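DYNE8 (Micromonospora chersina, PDB 4AMP) is an enediyne polyketide synthase, represented here by its acyltransferase region, which probably loads the acyl building blocks used in chain extension. Local coordinates at residues 109-114 with 351-356. Numbering follows the deposited sequence.
Sequences QAAPVH and VGPGRM
Pro-353 is the apolar centre of this contact. Its ring packs against three residues of segment 109-114. Pro-353 CG lies 4.2 Å from Ala-111 CB, a methyl that points across at the proline. Pro-353 CB is 3.8 Å from His-114 CD2 and comes at the imidazole obliquely. The two side chains pass each other in opposite directions. With chi1 at -32°, off the staggered values, the imidazole of His-114 is set so that CD2 and NE2 both come near Pro-353 CB.

Pro-112 packs on backbone. Pro-112 CD is 3.6 Å from Gly-354 CA, and its CG is almost as near that carbon. Gly-354 has a positive phi, 77°, which glycine adopts readily, and its CA lies directly against the Pro-112 ring with no side chain between them.

Both segments are loops at the C-terminal ends of neighbouring parallel strands, 102-106 and 347-350. They lie in the acyltransferase part of the synthase. Met-356, in the first turn of helix 356-363, touches His-178. That histidine lies in a GxSxG sequence consistent with the nucleophile elbow of acyltransferases, so the contact probably borders the active-site region. The backbone N of Gln-109 hydrogen-bonds a malonate ion, probably from the crystallisation liquor.

Polar atoms meet carbon across the interface, with no hydrogen bond between the segments. Pro-112 O rests 3.5 Å from Pro-353 CB and is equally near its CG. Pro-353 O lies 3.7 Å from Ala-111 CB. His-114 NE2 is buried by the contact and has no partner in the model. Outside the pair, Asp-372 OD1 accepts a hydrogen bond from Gly-354 N, and Gly-354 O bonds to Ser-370 OG.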
loop_
_atom_site.group_PDB
_atom_site.type_symbol
_atom_site.label_atom_id
_atom_site.label_comp_id
_atom_site.label_asym_id
_atom_site.label_seq_id
_atom_site.Cartn_x
_atom_site.Cartn_y
_atom_site.Cartn_z
ATOM N N GLN A 109 8.825 -4.401 5.257
ATOM C CA GLN A 109 9.662 -3.657 6.169
ATOM C C GLN A 109 10.456 -2.574 5.539
ATOM O O GLN A 109 10.579 -2.480 4.367
ATOM C CB GLN A 109 10.546 -4.596 6.892
ATOM C CG GLN A 109 11.190 -4.048 8.040
ATOM C CD GLN A 109 12.200 -5.044 8.586
ATOM O OE1 GLN A 109 13.005 -4.712 9.372
ATOM N NE2 GLN A 109 12.155 -6.244 8.099
ATOM N N ALA A 110 11.047 -1.732 6.333
ATOM C CA ALA A 110 11.440 -0.553 5.747
ATOM C C ALA A 110 10.214 0.281 5.832
ATOM O O ALA A 110 10.346 1.493 5.649
ATOM C CB ALA A 110 11.696 -0.681 4.285
ATOM N N ALA A 111 9.059 -0.302 6.247
ATOM C CA ALA A 111 7.822 0.456 6.626
ATOM C C ALA A 111 7.861 0.994 8.070
ATOM O O ALA A 111 8.490 0.358 8.884
ATOM C CB ALA A 111 6.525 -0.388 6.419
ATOM N N PRO A 112 7.212 2.133 8.392
ATOM C CA PRO A 112 7.322 2.649 9.776
ATOM C C PRO A 112 6.885 1.603 10.819
ATOM O O PRO A 112 5.897 0.856 10.637
ATOM C CB PRO A 112 6.409 3.899 9.788
ATOM C CG PRO A 112 6.426 4.388 8.339
ATOM C CD PRO A 112 6.635 3.130 7.461
ATOM N N VAL A 113 7.683 1.508 11.873
ATOM C CA VAL A 113 7.435 0.544 12.909
ATOM C C VAL A 113 6.678 1.250 14.050
ATOM O O VAL A 113 7.253 2.069 14.805
ATOM C CB VAL A 113 8.761 -0.220 13.341
ATOM C CG1 VAL A 113 9.948 0.757 13.537
ATOM C CG2 VAL A 113 8.529 -1.115 14.588
ATOM N N HIS A 114 5.366 0.987 14.083
ATOM C CA HIS A 114 4.498 1.187 15.249
ATOM C C HIS A 114 4.236 -0.255 15.756
ATOM O O HIS A 114 4.022 -0.518 16.944
ATOM C CB HIS A 114 3.155 1.873 14.888
ATOM C CG HIS A 114 3.216 2.851 13.742
ATOM N ND1 HIS A 114 3.965 4.013 13.778
ATOM C CD2 HIS A 114 2.568 2.865 12.547
ATOM C CE1 HIS A 114 3.804 4.679 12.643
ATOM N NE2 HIS A 114 2.958 4.007 11.879
ATOM N N VAL A 351 -2.520 -0.602 2.424
ATOM C CA VAL A 351 -3.188 -0.987 3.687
ATOM C C VAL A 351 -2.056 -1.348 4.682
ATOM O O VAL A 351 -1.666 -2.525 4.837
ATOM C CB VAL A 351 -4.099 -2.198 3.391
ATOM C CG1 VAL A 351 -4.958 -2.607 4.681
ATOM C CG2 VAL A 351 -5.050 -1.873 2.186
ATOM N N GLY A 352 -1.496 -0.364 5.332
ATOM C CA GLY A 352 -0.380 -0.751 6.230
ATOM C C GLY A 352 0.197 0.518 6.667
ATOM O O GLY A 352 -0.262 1.580 6.261
ATOM N N PRO A 353 1.287 0.443 7.444
ATOM C CA PRO A 353 1.871 1.693 7.898
ATOM C C PRO A 353 2.752 2.325 6.831
ATOM O O PRO A 353 3.402 1.627 6.055
ATOM C CB PRO A 353 2.740 1.241 9.093
ATOM C CG PRO A 353 3.051 -0.186 8.815
ATOM C CD PRO A 353 1.911 -0.748 8.024
ATOM N N GLY A 354 2.817 3.653 6.872
ATOM C CA GLY A 354 3.654 4.435 5.960
ATOM C C GLY A 354 3.014 4.543 4.573
ATOM O O GLY A 354 1.867 4.092 4.356
ATOM N N ARG A 355 3.759 5.098 3.645
ATOM C CA ARG A 355 3.282 5.262 2.287
ATOM C C ARG A 355 4.342 4.876 1.259
ATOM O O ARG A 355 4.347 5.361 0.096
ATOM C CB ARG A 355 2.733 6.692 2.092
ATOM C CG ARG A 355 3.752 7.733 2.093
ATOM C CD ARG A 355 3.090 9.035 1.546
ATOM N NE ARG A 355 2.564 8.903 0.155
ATOM C CZ ARG A 355 3.323 9.019 -0.943
ATOM N NH1 ARG A 355 4.626 9.262 -0.809
ATOM N NH2 ARG A 355 2.783 8.912 -2.170
ATOM N N MET A 356 5.219 3.965 1.635
ATOM C CA MET A 356 6.226 3.454 0.698
ATOM C C MET A 356 5.669 2.864 -0.605
ATOM O O MET A 356 6.161 3.169 -1.642
ATOM C CB MET A 356 7.158 2.414 1.347
ATOM C CG MET A 356 7.688 1.377 0.329
ATOM S SD MET A 356 8.443 -0.236 0.778
ATOM C CE MET A 356 7.115 -1.347 1.296
#